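Local coordinates for conserved exported protein (Bacteroides fragilis, PDB 3CLW) that is of unknown function but is probably a glycoside hydrolase of family 30, cleaving O-glycosyl bonds, at residues I72-Y77 with T129-Y134; S426-S431 with V441-S446. All blocks are in the same frame, centred on the assembly; numbering follows the deposited sequence.

Following the chain from the N terminus, strand 68-71 runs into the loop of residues 72-77; some fifty residues on, past helix 108-119 and strand 125-128, the loop of residues 129-134 comes back to it and closes contact 1. This joins the outlets of two neighbouring parallel strands of the barrel. The chain then completes the remaining barrel strands before contact 2 opens at residues 426-431, where strand 438-444 pairs back after a short turn and closes a local hairpin in the C-terminal beta region. The two closures follow in series, neither nested nor crossed. The centres of contact 1 and contact 2 lie about 41 Å apart, on opposite sides of the chain's centre.

Contact 1: residues I72-Y77 with T129-Y134; sequences IGAGSY and TNSAPY
Ala74 and Tyr134 meet in a largely buried loop-to-loop contact, held by one direct backbone hydrogen bond, where the chain leaves the adjacent parallel strands 68-71 and 125-128. Tyr134 N donates to Ala74 O at 2.9 Å, almost in line with the carbonyl (C=O...N angle 161°). The same oxygen also takes a CA-H...O contact from Pro133 CA and lies in plane at the edge of the Tyr134 ring, near CD1. Tyr134 CG stands between its own backbone N and carbonyl carbon (chi1 62°), and ring atom CD1 comes to 3.3 Å from Gly75 O. Glycine suits position 75: its phi is positive, and Tyr134 CD1 lies too close for any beta carbon. Ala74 CB is small enough to sit 3.3 Å from Ser131 O and 3.8 Å from Ser131 CB.

In the TIM barrel expected of family 30, loops following the C-terminal ends of the strands form the face that holds the active site, and both segments belong to that set. Nearer the strands, Thr129 CG2 packs 3.9 Å from Ile72 CB, the two beta-branched side chains meeting at a slant. Threonine serves both needs here, its methyl on Ile72 and its OG1 hydrogen-bonded to Pro183 O. Helix 157-173 backs this pair through Phe160 and Phe163. Two waters link the backbones: one joins Ile72 O to Asn130 N, and the other donates to Gly73 O and, at 2.8 Å, to Ser131 O.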
loop_
_atom_site.group_PDB
_atom_site.type_symbol
_atom_site.label_atom_id
_atom_site.label_comp_id
_atom_site.label_asym_id
_atom_site.label_seq_id
_atom_site.Cartn_x
_atom_site.Cartn_y
_atom_site.Cartn_z
ATOM N N ILE A 72 -6.752 13.067 -1.091
ATOM C CA ILE A 72 -7.510 14.222 -1.502
ATOM C C ILE A 72 -8.461 14.552 -0.353
ATOM O O ILE A 72 -9.293 13.725 0.055
ATOM C CB ILE A 72 -8.253 13.952 -2.830
ATOM C CG1 ILE A 72 -7.236 13.651 -3.959
ATOM C CG2 ILE A 72 -9.145 15.112 -3.192
ATOM C CD1 ILE A 72 -6.198 14.755 -4.224
ATOM N N GLY A 73 -8.291 15.749 0.198
ATOM C CA GLY A 73 -9.055 16.183 1.355
ATOM C C GLY A 73 -10.540 16.449 1.126
ATOM O O GLY A 73 -10.977 16.775 0.026
ATOM N N ALA A 74 -11.293 16.371 2.211
ATOM C CA ALA A 74 -12.747 16.420 2.194
ATOM C C ALA A 74 -13.170 17.654 2.974
ATOM O O ALA A 74 -14.363 17.932 3.110
ATOM C CB ALA A 74 -13.319 15.138 2.825
ATOM N N GLY A 75 -12.178 18.387 3.500
ATOM C CA GLY A 75 -12.409 19.681 4.120
ATOM C C GLY A 75 -12.823 19.653 5.578
ATOM O O GLY A 75 -13.473 20.573 6.066
ATOM N N SER A 76 -12.460 18.607 6.295
ATOM C CA SER A 76 -12.721 18.606 7.713
ATOM C C SER A 76 -11.939 19.747 8.417
ATOM O O SER A 76 -12.276 20.145 9.516
ATOM C CB SER A 76 -12.366 17.251 8.321
ATOM O OG SER A 76 -11.060 16.863 7.985
ATOM N N TYR A 77 -10.924 20.285 7.756
ATOM C CA TYR A 77 -10.209 21.438 8.275
ATOM C C TYR A 77 -11.026 22.731 8.143
ATOM O O TYR A 77 -11.195 23.449 9.127
ATOM C CB TYR A 77 -8.823 21.593 7.620
ATOM C CG TYR A 77 -8.116 22.867 8.052
ATOM C CD1 TYR A 77 -7.391 22.905 9.245
ATOM C CD2 TYR A 77 -8.194 24.042 7.284
ATOM C CE1 TYR A 77 -6.740 24.058 9.662
ATOM C CE2 TYR A 77 -7.566 25.196 7.695
ATOM C CZ TYR A 77 -6.826 25.203 8.906
ATOM O OH TYR A 77 -6.156 26.365 9.346
ATOM N N THR A 129 -9.792 9.241 -1.411
ATOM C CA THR A 129 -10.621 9.965 -0.470
ATOM C C THR A 129 -11.152 9.035 0.624
ATOM O O THR A 129 -11.453 7.831 0.386
ATOM C CB THR A 129 -11.848 10.632 -1.135
ATOM O OG1 THR A 129 -12.432 9.727 -2.100
ATOM C CG2 THR A 129 -11.470 11.923 -1.799
ATOM N N ASN A 130 -11.244 9.642 1.814
ATOM C CA ASN A 130 -11.816 9.096 3.011
ATOM C C ASN A 130 -13.228 9.618 3.255
ATOM O O ASN A 130 -13.982 9.065 4.054
ATOM C CB ASN A 130 -10.953 9.471 4.200
ATOM C CG ASN A 130 -9.745 8.620 4.294
ATOM O OD1 ASN A 130 -9.762 7.445 3.877
ATOM N ND2 ASN A 130 -8.666 9.189 4.821
ATOM N N SER A 131 -13.579 10.683 2.563
ATOM C CA SER A 131 -14.937 11.193 2.615
ATOM C C SER A 131 -15.112 12.078 1.405
ATOM O O SER A 131 -14.116 12.584 0.835
ATOM C CB SER A 131 -15.183 11.986 3.927
ATOM O OG SER A 131 -16.326 12.838 3.863
ATOM N N ALA A 132 -16.371 12.249 1.008
ATOM C CA ALA A 132 -16.762 13.261 0.045
ATOM C C ALA A 132 -16.676 14.583 0.774
ATOM O O ALA A 132 -16.703 14.603 1.997
ATOM C CB ALA A 132 -18.192 12.983 -0.477
ATOM N N PRO A 133 -16.542 15.692 0.031
ATOM C CA PRO A 133 -16.457 17.015 0.669
ATOM C C PRO A 133 -17.579 17.222 1.686
ATOM O O PRO A 133 -18.698 16.782 1.439
ATOM C CB PRO A 133 -16.546 17.994 -0.515
ATOM C CG PRO A 133 -15.967 17.221 -1.653
ATOM C CD PRO A 133 -16.406 15.780 -1.438
ATOM N N TYR A 134 -17.268 17.846 2.833
ATOM C CA TYR A 134 -18.254 17.921 3.910
ATOM C C TYR A 134 -19.656 18.380 3.454
ATOM O O TYR A 134 -20.660 17.857 3.913
ATOM C CB TYR A 134 -17.752 18.750 5.097
ATOM C CG TYR A 134 -17.468 20.177 4.802
ATOM C CD1 TYR A 134 -16.240 20.569 4.219
ATOM C CD2 TYR A 134 -18.387 21.164 5.111
ATOM C CE1 TYR A 134 -15.960 21.889 3.953
ATOM C CE2 TYR A 134 -18.112 22.502 4.817
ATOM C CZ TYR A 134 -16.908 22.853 4.256
ATOM O OH TYR A 134 -16.621 24.198 3.994
HETATM O O HOH W 1 -10.309 12.412 2.227
HETATM O O HOH W 2 -13.250 14.729 -0.818
#

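Contact 2: residues S426-S431 with V441-S446; sequences SLMISS and VAINYS
Met428 and Ile443 form the apolar centre of this antiparallel beta hairpin, made by strands 427-433 and 438-444 in the C-terminal beta region. Met428 CB lies 4.2 Å from Ile443 CD1. The flexible Met428 chain, bent at its last torsion (chi3 -88°), brings CE to 4.0 Å from Tyr445 CD1, the methionine running alongside the tyrosine in the same direction. Met428 packs on His343 of helix 328-347 and Ile443 on Tyr399 of helix 391-400, and both are buried. On the other face Ile429 CD1 reaches Ala442 CB at 3.9 Å; Ile429 CA and Ala442 CA are 4.2 Å apart in this non-hydrogen-bonded pair, a close spacing that a small methyl accommodates.

Met428 and Ile443 are a hydrogen-bonded pair, with Ile443 N to Met428 O at 2.6 Å, and Ser430 with Val441 is the next such pair. There a water bridges Ser430 OG and Val441 O, and Ser430 OG also bonds Tyr432 OH. At the far end, past the last bridge, Ser426 O accepts Tyr445 N at 2.6 Å and, weakly, Ser446 N. Tyr445 OH is hydrogen-bonded to Glu321 OE2. Ser446 OG donates to Asn444 OD1 at 2.8 Å, meeting a lone pair of OD1 in the plane of the amide.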
loop_
_atom_site.group_PDB
_atom_site.type_symbol
_atom_site.label_atom_id
_atom_site.label_comp_id
_atom_site.label_asym_id
_atom_site.label_seq_id
_atom_site.Cartn_x
_atom_site.Cartn_y
_atom_site.Cartn_z
ATOM N N SER A 426 9.348 -20.733 8.487
ATOM C CA SER A 426 10.734 -21.091 8.195
ATOM C C SER A 426 11.353 -20.223 7.094
ATOM O O SER A 426 11.991 -19.214 7.399
ATOM C CB SER A 426 10.876 -22.598 7.899
ATOM O OG SER A 426 10.130 -23.006 6.759
ATOM N N LEU A 427 11.158 -20.593 5.828
ATOM C CA LEU A 427 11.854 -19.949 4.730
ATOM C C LEU A 427 10.933 -19.643 3.530
ATOM O O LEU A 427 10.329 -20.561 2.937
ATOM C CB LEU A 427 13.040 -20.804 4.302
ATOM C CG LEU A 427 13.888 -20.268 3.151
ATOM C CD1 LEU A 427 14.869 -19.184 3.624
ATOM C CD2 LEU A 427 14.634 -21.388 2.464
ATOM N N MET A 428 10.841 -18.352 3.189
ATOM C CA MET A 428 9.972 -17.856 2.113
ATOM C C MET A 428 10.841 -17.231 1.038
ATOM O O MET A 428 11.748 -16.452 1.329
ATOM C CB MET A 428 8.961 -16.830 2.647
ATOM C CG MET A 428 7.839 -17.402 3.537
ATOM S SD MET A 428 6.937 -16.135 4.460
ATOM C CE MET A 428 7.967 -16.068 5.901
ATOM N N ILE A 429 10.582 -17.580 -0.213
ATOM C CA ILE A 429 11.401 -17.099 -1.282
ATOM C C ILE A 429 10.587 -17.039 -2.562
ATOM O O ILE A 429 9.744 -17.898 -2.809
ATOM C CB ILE A 429 12.717 -17.925 -1.374
ATOM C CG1 ILE A 429 13.556 -17.524 -2.589
ATOM C CG2 ILE A 429 12.402 -19.368 -1.425
ATOM C CD1 ILE A 429 14.974 -18.050 -2.526
ATOM N N SER A 430 10.835 -15.981 -3.345
ATOM C CA SER A 430 10.075 -15.666 -4.562
ATOM C C SER A 430 11.021 -14.986 -5.528
ATOM O O SER A 430 12.030 -14.433 -5.103
ATOM C CB SER A 430 8.870 -14.745 -4.241
ATOM O OG SER A 430 9.276 -13.540 -3.573
ATOM N N SER A 431 10.708 -15.038 -6.824
ATOM C CA SER A 431 11.556 -14.433 -7.852
ATOM C C SER A 431 10.775 -13.629 -8.874
ATOM O O SER A 431 9.583 -13.860 -9.060
ATOM C CB SER A 431 12.406 -15.500 -8.554
ATOM O OG SER A 431 13.214 -16.187 -7.624
ATOM N N VAL A 441 14.015 -12.839 -3.515
ATOM C CA VAL A 441 13.950 -12.318 -2.159
ATOM C C VAL A 441 13.612 -13.466 -1.241
ATOM O O VAL A 441 12.568 -14.101 -1.395
ATOM C CB VAL A 441 12.909 -11.163 -2.006
ATOM C CG1 VAL A 441 12.910 -10.609 -0.595
ATOM C CG2 VAL A 441 13.172 -10.045 -2.999
ATOM N N ALA A 442 14.516 -13.730 -0.307
ATOM C CA ALA A 442 14.434 -14.852 0.598
ATOM C C ALA A 442 14.268 -14.376 2.016
ATOM O O ALA A 442 15.065 -13.576 2.512
ATOM C CB ALA A 442 15.681 -15.720 0.478
ATOM N N ILE A 443 13.225 -14.850 2.675
ATOM C CA ILE A 443 13.057 -14.547 4.093
ATOM C C ILE A 443 13.418 -15.755 4.908
ATOM O O ILE A 443 12.794 -16.812 4.749
ATOM C CB ILE A 443 11.605 -14.145 4.458
ATOM C CG1 ILE A 443 11.102 -13.044 3.523
ATOM C CG2 ILE A 443 11.516 -13.739 5.948
ATOM C CD1 ILE A 443 9.605 -12.832 3.605
ATOM N N ASN A 444 14.408 -15.588 5.790
ATOM C CA ASN A 444 14.726 -16.601 6.782
ATOM C C ASN A 444 14.048 -16.292 8.120
ATOM O O ASN A 444 14.581 -15.550 8.967
ATOM C CB ASN A 444 16.238 -16.772 6.951
ATOM C CG ASN A 444 16.593 -17.986 7.821
ATOM O OD1 ASN A 444 15.730 -18.578 8.464
ATOM N ND2 ASN A 444 17.860 -18.347 7.838
ATOM N N TYR A 445 12.869 -16.890 8.304
ATOM C CA TYR A 445 12.013 -16.569 9.441
ATOM C C TYR A 445 12.436 -17.359 10.661
ATOM O O TYR A 445 12.031 -17.034 11.778
ATOM C CB TYR A 445 10.543 -16.854 9.112
ATOM C CG TYR A 445 9.575 -15.989 9.879
ATOM C CD1 TYR A 445 9.293 -14.691 9.451
ATOM C CD2 TYR A 445 8.954 -16.456 11.037
ATOM C CE1 TYR A 445 8.416 -13.879 10.134
ATOM C CE2 TYR A 445 8.086 -15.642 11.753
ATOM C CZ TYR A 445 7.812 -14.349 11.279
ATOM O OH TYR A 445 6.949 -13.515 11.957
ATOM N N SER A 446 13.236 -18.406 10.442
ATOM C CA SER A 446 13.646 -19.321 11.509
ATOM C C SER A 446 14.775 -18.706 12.324
ATOM O O SER A 446 15.386 -17.707 11.910
ATOM C CB SER A 446 14.127 -20.650 10.916
ATOM O OG SER A 446 15.448 -20.511 10.403
HETATM O O HOH W 3 9.825 -13.536 -1.166
#